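Local coordinates for protein probable oxidoreductase (Mycobacterium abscessus, PDB 4EYE) that probably catalyses an oxidation-reduction reaction, as a member of the quinone oxidoreductase branch of the medium-chain dehydrogenase/reductase family, at residues Y144-R153 with H290-L301; K181-N192 with G204-W215. All blocks are in the same frame, centred on the assembly; numbering follows the deposited sequence.

Contact 1 (Y144-R153 with H290-L301); sequences YHTMYFAYAR and HADYLYETQAGL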
# COMPACT_ATOMS: atom_id res chain seq x y z
N TYR A 144 -2.45 -0.66 3.51
CA TYR A 144 -3.26 -1.24 4.60
C TYR A 144 -4.71 -0.86 4.49
O TYR A 144 -5.59 -1.72 4.78
CB TYR A 144 -2.62 -0.95 6.00
CG TYR A 144 -1.33 -1.77 6.21
CD1 TYR A 144 -0.16 -1.49 5.49
CD2 TYR A 144 -1.30 -2.85 7.08
CE1 TYR A 144 0.99 -2.21 5.66
CE2 TYR A 144 -0.15 -3.60 7.24
CZ TYR A 144 1.01 -3.28 6.55
OH TYR A 144 2.16 -4.06 6.72
N HIS A 145 -5.01 0.38 4.09
CA HIS A 145 -6.40 0.76 3.89
C HIS A 145 -6.99 0.01 2.73
O HIS A 145 -8.13 -0.39 2.80
CB HIS A 145 -6.56 2.28 3.64
CG HIS A 145 -6.49 3.09 4.87
ND1 HIS A 145 -7.59 3.48 5.53
CD2 HIS A 145 -5.40 3.54 5.61
CE1 HIS A 145 -7.22 4.13 6.62
NE2 HIS A 145 -5.89 4.17 6.67
N THR A 146 -6.21 -0.20 1.67
CA THR A 146 -6.66 -1.00 0.54
C THR A 146 -7.04 -2.43 0.96
O THR A 146 -8.10 -2.92 0.60
CB THR A 146 -5.59 -1.06 -0.56
OG1 THR A 146 -5.32 0.25 -1.03
CG2 THR A 146 -6.05 -1.92 -1.73
N MET A 147 -6.16 -3.05 1.73
CA MET A 147 -6.36 -4.43 2.15
C MET A 147 -7.41 -4.57 3.25
O MET A 147 -8.15 -5.55 3.22
CB MET A 147 -5.03 -5.14 2.47
CG MET A 147 -4.16 -5.48 1.23
SD MET A 147 -5.08 -6.35 -0.10
CE MET A 147 -5.84 -7.69 0.81
N TYR A 148 -7.57 -3.58 4.13
CA TYR A 148 -8.68 -3.59 5.10
C TYR A 148 -10.02 -3.58 4.34
O TYR A 148 -10.89 -4.42 4.58
CB TYR A 148 -8.65 -2.42 6.09
CG TYR A 148 -9.58 -2.66 7.26
CD1 TYR A 148 -9.10 -3.24 8.43
CD2 TYR A 148 -10.91 -2.35 7.18
CE1 TYR A 148 -9.93 -3.51 9.49
CE2 TYR A 148 -11.77 -2.62 8.24
CZ TYR A 148 -11.24 -3.19 9.41
OH TYR A 148 -12.07 -3.45 10.45
N PHE A 149 -10.16 -2.61 3.45
CA PHE A 149 -11.29 -2.55 2.53
C PHE A 149 -11.52 -3.84 1.75
O PHE A 149 -12.63 -4.34 1.71
CB PHE A 149 -11.06 -1.40 1.57
CG PHE A 149 -11.98 -1.38 0.38
CD1 PHE A 149 -13.35 -1.06 0.54
CD2 PHE A 149 -11.49 -1.57 -0.88
CE1 PHE A 149 -14.18 -0.98 -0.57
CE2 PHE A 149 -12.33 -1.50 -2.00
CZ PHE A 149 -13.67 -1.20 -1.84
N ALA A 150 -10.47 -4.39 1.14
CA ALA A 150 -10.58 -5.64 0.37
C ALA A 150 -11.14 -6.76 1.21
O ALA A 150 -12.01 -7.53 0.76
CB ALA A 150 -9.20 -6.09 -0.18
N TYR A 151 -10.59 -6.90 2.41
CA TYR A 151 -11.04 -7.96 3.32
C TYR A 151 -12.39 -7.72 3.97
O TYR A 151 -13.31 -8.59 3.94
CB TYR A 151 -10.00 -8.16 4.40
CG TYR A 151 -8.74 -8.88 3.98
CD1 TYR A 151 -8.76 -9.88 3.03
CD2 TYR A 151 -7.52 -8.58 4.59
CE1 TYR A 151 -7.60 -10.57 2.69
CE2 TYR A 151 -6.37 -9.24 4.23
CZ TYR A 151 -6.39 -10.23 3.31
OH TYR A 151 -5.20 -10.91 3.04
N ALA A 152 -12.58 -6.54 4.52
CA ALA A 152 -13.77 -6.27 5.32
C ALA A 152 -14.98 -6.01 4.45
O ALA A 152 -16.05 -6.50 4.76
CB ALA A 152 -13.52 -5.10 6.23
N ARG A 153 -14.83 -5.23 3.38
CA ARG A 153 -15.97 -4.81 2.60
C ARG A 153 -16.20 -5.68 1.37
O ARG A 153 -17.32 -6.11 1.11
CB ARG A 153 -15.82 -3.35 2.18
CG ARG A 153 -16.97 -2.82 1.35
CD ARG A 153 -18.18 -2.43 2.19
NE ARG A 153 -19.12 -1.64 1.39
CZ ARG A 153 -19.88 -0.66 1.85
NH1 ARG A 153 -19.80 -0.28 3.13
NH2 ARG A 153 -20.69 -0.03 1.04
N HIS A 290 -17.62 7.07 -1.35
CA HIS A 290 -17.94 6.58 0.00
C HIS A 290 -16.91 7.10 0.95
O HIS A 290 -16.29 6.32 1.68
CB HIS A 290 -17.85 5.07 0.08
CG HIS A 290 -18.78 4.35 -0.85
ND1 HIS A 290 -18.45 4.09 -2.14
CD2 HIS A 290 -20.01 3.77 -0.63
CE1 HIS A 290 -19.46 3.41 -2.72
NE2 HIS A 290 -20.42 3.22 -1.79
N ALA A 291 -16.71 8.41 0.97
CA ALA A 291 -15.60 8.97 1.71
C ALA A 291 -15.64 8.61 3.21
O ALA A 291 -14.60 8.39 3.82
CB ALA A 291 -15.49 10.49 1.49
N ASP A 292 -16.83 8.47 3.79
CA ASP A 292 -16.96 8.12 5.20
C ASP A 292 -16.52 6.70 5.56
O ASP A 292 -16.25 6.44 6.72
CB ASP A 292 -18.39 8.32 5.69
CG ASP A 292 -18.83 9.77 5.59
OD1 ASP A 292 -17.98 10.63 5.31
OD2 ASP A 292 -20.02 10.03 5.80
N TYR A 293 -16.38 5.81 4.58
CA TYR A 293 -15.85 4.48 4.87
C TYR A 293 -14.43 4.59 5.42
O TYR A 293 -14.00 3.74 6.23
CB TYR A 293 -15.95 3.55 3.69
CG TYR A 293 -15.58 2.12 4.04
CD1 TYR A 293 -16.41 1.34 4.86
CD2 TYR A 293 -14.42 1.55 3.56
CE1 TYR A 293 -16.07 0.03 5.16
CE2 TYR A 293 -14.08 0.24 3.86
CZ TYR A 293 -14.91 -0.52 4.65
OH TYR A 293 -14.55 -1.82 4.97
N LEU A 294 -13.72 5.64 5.02
CA LEU A 294 -12.39 5.89 5.50
C LEU A 294 -12.29 5.93 7.03
O LEU A 294 -11.30 5.50 7.59
CB LEU A 294 -11.86 7.19 4.92
CG LEU A 294 -10.36 7.46 5.03
CD1 LEU A 294 -9.48 6.39 4.34
CD2 LEU A 294 -10.14 8.83 4.38
N TYR A 295 -13.33 6.42 7.72
CA TYR A 295 -13.32 6.42 9.17
C TYR A 295 -13.31 5.00 9.71
O TYR A 295 -12.66 4.72 10.72
CB TYR A 295 -14.55 7.09 9.80
CG TYR A 295 -14.91 8.50 9.37
CD1 TYR A 295 -13.95 9.46 9.03
CD2 TYR A 295 -16.27 8.87 9.31
CE1 TYR A 295 -14.35 10.74 8.65
CE2 TYR A 295 -16.65 10.13 8.94
CZ TYR A 295 -15.70 11.07 8.63
OH TYR A 295 -16.16 12.34 8.26
N GLU A 296 -14.03 4.11 9.03
CA GLU A 296 -14.10 2.70 9.41
C GLU A 296 -12.81 1.96 9.14
O GLU A 296 -12.42 1.13 9.92
CB GLU A 296 -15.24 1.97 8.67
CG GLU A 296 -15.55 0.65 9.32
CD GLU A 296 -16.63 -0.20 8.62
OE1 GLU A 296 -16.40 -1.45 8.53
OE2 GLU A 296 -17.68 0.36 8.25
N THR A 297 -12.15 2.21 8.01
CA THR A 297 -10.89 1.55 7.73
C THR A 297 -9.80 2.03 8.72
O THR A 297 -9.03 1.23 9.22
CB THR A 297 -10.39 1.73 6.29
OG1 THR A 297 -10.21 3.13 6.02
CG2 THR A 297 -11.38 1.14 5.29
N GLN A 298 -9.78 3.32 9.03
CA GLN A 298 -8.82 3.86 10.01
C GLN A 298 -9.05 3.27 11.42
O GLN A 298 -8.11 2.86 12.08
CB GLN A 298 -8.91 5.39 10.09
CG GLN A 298 -7.90 6.03 11.02
CD GLN A 298 -6.46 5.96 10.52
OE1 GLN A 298 -6.19 5.52 9.41
NE2 GLN A 298 -5.53 6.47 11.33
N ALA A 299 -10.31 3.20 11.84
CA ALA A 299 -10.67 2.61 13.13
C ALA A 299 -10.23 1.12 13.21
O ALA A 299 -9.65 0.69 14.20
CB ALA A 299 -12.16 2.80 13.45
N GLY A 300 -10.49 0.36 12.14
CA GLY A 300 -10.09 -1.04 12.04
C GLY A 300 -8.59 -1.21 12.13
O GLY A 300 -8.08 -2.09 12.86
N LEU A 301 -7.87 -0.33 11.45
CA LEU A 301 -6.40 -0.41 11.45
C LEU A 301 -5.81 0.03 12.80
O LEU A 301 -4.84 -0.58 13.27
CB LEU A 301 -5.79 0.39 10.30
CG LEU A 301 -6.03 -0.21 8.92
CD1 LEU A 301 -5.58 0.83 7.87
CD2 LEU A 301 -5.38 -1.60 8.69
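His-145 turns its CG beside its own backbone N (chi1 -79°), and Thr-297 sets OG1 between its backbone N and carbonyl carbon (chi1 59°). These torsions bring imidazole and hydroxyl together where helices 143-154 and 293-306 pack nearly at right angles, knobs into holes. The ring of His-145 fits among Leu-294, Thr-297, Gln-298 and Leu-301. At the ring edge, His-145 ND1 lies 2.7 Å from Thr-297 OG1 in a hydrogen bond that either partner could donate. His-145 NE2 gives a weak bond to Gln-298 OE1, 3.1 Å away, amide and ring almost coplanar. Leu-301 CD1 sits over one face as a CH-pi contact, 3.6 Å from the centroid of the His-145 ring. These partners limit rotation of the buried imidazole. A bound methylpentanediol, probably from crystallisation, lies about 4 Å from the side chain of His-145. His-145, Leu-294 and Gln-298 also touch Leu-126 of strand 125-127, while Trp-283 of helix 283-289 meets His-145, Phe-149 and Tyr-293.

One turn on, Tyr-148 enters the hole formed by Glu-296, Thr-297, Gly-300 and Leu-301. Tyr-148 OH comes within 3.5 Å of Gly-300 CA, as Gly-300 has no side chain. Tyr-293 is the knob sent the other way. Tyr-293 CE2 meets the edge of the Phe-149 ring, 3.6 Å from Phe-149 CD1. Tyr-293 OH ends 3.4 Å from Arg-153 CB and 3.7 Å from Ala-152 CB.

Contact 2 (K181-N192 with G204-W215); sequences KGMGAKVIAVVN and GADIVLPLEEGW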
# COMPACT_ATOMS: atom_id res chain seq x y z
N LYS A 181 -3.97 -12.13 9.17
CA LYS A 181 -3.58 -12.76 10.46
C LYS A 181 -4.28 -12.02 11.58
O LYS A 181 -4.85 -12.63 12.48
CB LYS A 181 -2.07 -12.76 10.67
CG LYS A 181 -1.29 -13.68 9.76
CD LYS A 181 -1.75 -15.13 9.80
CE LYS A 181 -1.53 -15.83 11.15
NZ LYS A 181 -2.36 -17.08 11.17
N GLY A 182 -4.30 -10.69 11.47
CA GLY A 182 -4.99 -9.85 12.43
C GLY A 182 -6.47 -10.17 12.54
O GLY A 182 -7.04 -10.04 13.60
N MET A 183 -7.09 -10.56 11.42
CA MET A 183 -8.50 -10.90 11.40
C MET A 183 -8.80 -12.37 11.72
O MET A 183 -9.92 -12.84 11.52
CB MET A 183 -9.12 -10.52 10.06
CG MET A 183 -9.20 -9.02 9.84
SD MET A 183 -9.82 -8.63 8.20
CE MET A 183 -10.17 -6.90 8.43
N GLY A 184 -7.81 -13.12 12.17
CA GLY A 184 -8.02 -14.54 12.55
C GLY A 184 -8.00 -15.54 11.39
O GLY A 184 -8.49 -16.66 11.55
N ALA A 185 -7.42 -15.15 10.25
CA ALA A 185 -7.26 -16.07 9.12
C ALA A 185 -5.94 -16.86 9.19
O ALA A 185 -4.98 -16.47 9.83
CB ALA A 185 -7.34 -15.35 7.78
N LYS A 186 -5.92 -17.96 8.46
CA LYS A 186 -4.67 -18.65 8.12
C LYS A 186 -4.21 -18.16 6.77
O LYS A 186 -5.03 -17.93 5.89
CB LYS A 186 -4.89 -20.16 8.09
CG LYS A 186 -3.63 -21.00 7.80
CD LYS A 186 -3.85 -22.53 7.93
CE LYS A 186 -2.59 -23.31 7.48
NZ LYS A 186 -2.60 -24.76 7.87
N VAL A 187 -2.89 -17.98 6.64
CA VAL A 187 -2.30 -17.40 5.47
C VAL A 187 -1.27 -18.34 4.85
O VAL A 187 -0.30 -18.75 5.49
CB VAL A 187 -1.62 -16.02 5.74
CG1 VAL A 187 -0.91 -15.54 4.49
CG2 VAL A 187 -2.62 -14.96 6.19
N ILE A 188 -1.51 -18.67 3.59
CA ILE A 188 -0.51 -19.31 2.75
C ILE A 188 -0.00 -18.21 1.82
O ILE A 188 -0.82 -17.55 1.18
CB ILE A 188 -1.12 -20.47 1.92
CG1 ILE A 188 -1.62 -21.59 2.83
CG2 ILE A 188 -0.06 -21.10 1.01
CD1 ILE A 188 -2.57 -22.56 2.15
N ALA A 189 1.31 -18.02 1.77
CA ALA A 189 1.92 -17.01 0.93
C ALA A 189 2.73 -17.67 -0.17
O ALA A 189 3.47 -18.64 0.09
CB ALA A 189 2.82 -16.14 1.78
N VAL A 190 2.60 -17.15 -1.39
CA VAL A 190 3.46 -17.56 -2.50
C VAL A 190 4.38 -16.40 -2.86
O VAL A 190 3.92 -15.26 -2.93
CB VAL A 190 2.65 -17.97 -3.73
CG1 VAL A 190 3.59 -18.35 -4.88
CG2 VAL A 190 1.79 -19.18 -3.37
N VAL A 191 5.67 -16.69 -2.99
CA VAL A 191 6.65 -15.67 -3.35
C VAL A 191 7.24 -15.94 -4.73
O VAL A 191 7.72 -17.04 -4.99
CB VAL A 191 7.80 -15.57 -2.32
CG1 VAL A 191 7.28 -15.07 -0.96
CG2 VAL A 191 8.57 -16.89 -2.19
N ASN A 192 7.23 -14.96 -5.62
CA ASN A 192 8.02 -15.12 -6.83
C ASN A 192 9.50 -14.75 -6.66
O ASN A 192 10.31 -15.09 -7.52
CB ASN A 192 7.37 -14.49 -8.06
CG ASN A 192 7.02 -13.04 -7.89
OD1 ASN A 192 7.89 -12.17 -7.96
ND2 ASN A 192 5.72 -12.77 -7.71
N GLY A 204 4.37 -13.20 9.17
CA GLY A 204 3.33 -14.04 9.79
C GLY A 204 2.58 -15.00 8.90
O GLY A 204 1.57 -15.54 9.31
N ALA A 205 3.06 -15.26 7.69
CA ALA A 205 2.50 -16.31 6.84
C ALA A 205 2.65 -17.65 7.55
O ALA A 205 3.71 -17.94 8.10
CB ALA A 205 3.21 -16.37 5.49
N ASP A 206 1.60 -18.46 7.52
CA ASP A 206 1.64 -19.78 8.13
C ASP A 206 2.44 -20.79 7.28
O ASP A 206 3.14 -21.63 7.80
CB ASP A 206 0.22 -20.28 8.38
CG ASP A 206 -0.55 -19.38 9.32
OD1 ASP A 206 -0.26 -19.42 10.53
OD2 ASP A 206 -1.43 -18.62 8.86
N ILE A 207 2.31 -20.67 5.96
CA ILE A 207 3.01 -21.56 5.03
C ILE A 207 3.50 -20.64 3.92
O ILE A 207 2.74 -19.79 3.43
CB ILE A 207 2.06 -22.62 4.43
CG1 ILE A 207 1.76 -23.74 5.44
CG2 ILE A 207 2.68 -23.22 3.17
CD1 ILE A 207 0.32 -23.81 5.93
N VAL A 208 4.79 -20.75 3.59
CA VAL A 208 5.33 -20.04 2.45
C VAL A 208 5.70 -21.05 1.36
O VAL A 208 6.23 -22.10 1.65
CB VAL A 208 6.54 -19.19 2.83
CG1 VAL A 208 7.03 -18.40 1.62
CG2 VAL A 208 6.17 -18.25 3.97
N LEU A 209 5.39 -20.71 0.11
CA LEU A 209 5.64 -21.57 -1.04
C LEU A 209 6.24 -20.76 -2.16
O LEU A 209 5.85 -19.60 -2.36
CB LEU A 209 4.35 -22.21 -1.54
CG LEU A 209 3.76 -23.28 -0.64
CD1 LEU A 209 2.33 -23.55 -1.10
CD2 LEU A 209 4.63 -24.54 -0.69
N PRO A 210 7.18 -21.36 -2.93
CA PRO A 210 7.77 -20.64 -4.04
C PRO A 210 6.87 -20.73 -5.28
O PRO A 210 6.14 -21.69 -5.45
CB PRO A 210 9.10 -21.37 -4.25
CG PRO A 210 8.84 -22.76 -3.80
CD PRO A 210 7.80 -22.68 -2.72
N LEU A 211 6.90 -19.70 -6.12
CA LEU A 211 6.12 -19.72 -7.35
C LEU A 211 6.93 -20.47 -8.38
O LEU A 211 7.76 -19.88 -9.05
CB LEU A 211 5.82 -18.30 -7.84
CG LEU A 211 4.97 -18.22 -9.12
CD1 LEU A 211 3.49 -18.44 -8.81
CD2 LEU A 211 5.19 -16.88 -9.84
N GLU A 212 6.73 -21.78 -8.44
CA GLU A 212 7.41 -22.67 -9.39
C GLU A 212 6.38 -23.63 -9.96
O GLU A 212 5.27 -23.66 -9.48
CB GLU A 212 8.49 -23.49 -8.66
CG GLU A 212 9.75 -22.68 -8.36
CD GLU A 212 10.60 -23.27 -7.24
OE1 GLU A 212 10.29 -24.38 -6.80
OE2 GLU A 212 11.56 -22.58 -6.81
N GLU A 213 6.78 -24.45 -10.93
CA GLU A 213 5.87 -25.45 -11.52
C GLU A 213 5.20 -26.24 -10.42
O GLU A 213 5.85 -26.68 -9.46
CB GLU A 213 6.62 -26.40 -12.48
N GLY A 214 3.89 -26.41 -10.54
CA GLY A 214 3.09 -27.19 -9.60
C GLY A 214 2.66 -26.47 -8.31
O GLY A 214 2.11 -27.10 -7.41
N TRP A 215 2.92 -25.18 -8.20
CA TRP A 215 2.61 -24.46 -6.93
C TRP A 215 1.13 -24.51 -6.59
O TRP A 215 0.77 -24.63 -5.42
CB TRP A 215 3.13 -23.03 -6.96
CG TRP A 215 2.39 -22.12 -7.91
CD1 TRP A 215 2.68 -21.86 -9.24
CD2 TRP A 215 1.19 -21.33 -7.62
NE1 TRP A 215 1.76 -20.98 -9.77
CE2 TRP A 215 0.86 -20.62 -8.84
CE3 TRP A 215 0.40 -21.15 -6.51
CZ2 TRP A 215 -0.24 -19.77 -8.92
CZ3 TRP A 215 -0.70 -20.29 -6.59
CH2 TRP A 215 -1.02 -19.63 -7.77
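Lys-181, in the last turn of a helix, reaches Asp-206 through a chain bent at chi2 and chi3. This contact belongs to a Rossmann-type beta-alpha-beta unit, of the kind that in this family probably forms the nucleotide-cofactor domain. Lys-181 NZ forms a salt bridge to Asp-206 OD2 at 2.9 Å, on the syn lone pair, and also bonds to Ala-185 O. The anti lone pair of Asp-206 OD2 takes Val-187 N at 2.7 Å, in a nearly straight bond (171°). One carboxylate oxygen thus ties the helix end to the start of the strand. Lys-186 runs out extended beside Asp-206, and its CE presses on Ile-207 CD1, tighter than usual at 3.3 Å. Val-187 O accepts from both Asp-206 N and Ile-207 N.

Ile-188 lies side by side with Ile-207, on the same sheet face as Val-190 and Leu-209. The parallel ladder continues as Ala-189 N bonds to Ile-207 O at 2.8 Å, and Ala-189 O accepts Leu-209 N. On the other face, Ala-189 CB is 3.7 Å from Ala-205 CB. Val-190 sends CG1 to Leu-211 and CG2 to Trp-215 CE3. Val-191 N bonds to Leu-209 O, and Leu-211 N reaches Val-191 O from above the carbonyl plane. Strand 186-191 lies between 207-210, an outermost strand within this chain, and 162-165. Helix 197-203 packs on Ala-189, Val-191 and Val-208, while helix 171-182 packs on Val-187.

How the contacts relate
After the N-terminal strands and helices, the chain enters helix 143-154, the first half of contact 1. It then runs through strand 162-165 and helix 171-182 into strand 186-191. Contact 2 closes a short loop here, with helix 197-203 as the crossover to strand 207-210. Contact 1 closes much later, after 136 intervening residues. Contact 2 therefore falls wholly within that long loop, and the two do not cross. Contact 2 builds one edge of the six-stranded parallel sheet. Contact 1 ties helix 293-306, from after the last strand of the parallel sheet, to helix 143-154, from before its first. They touch at Met-183, whose CE lies 3.6 Å from Tyr-148 CE1.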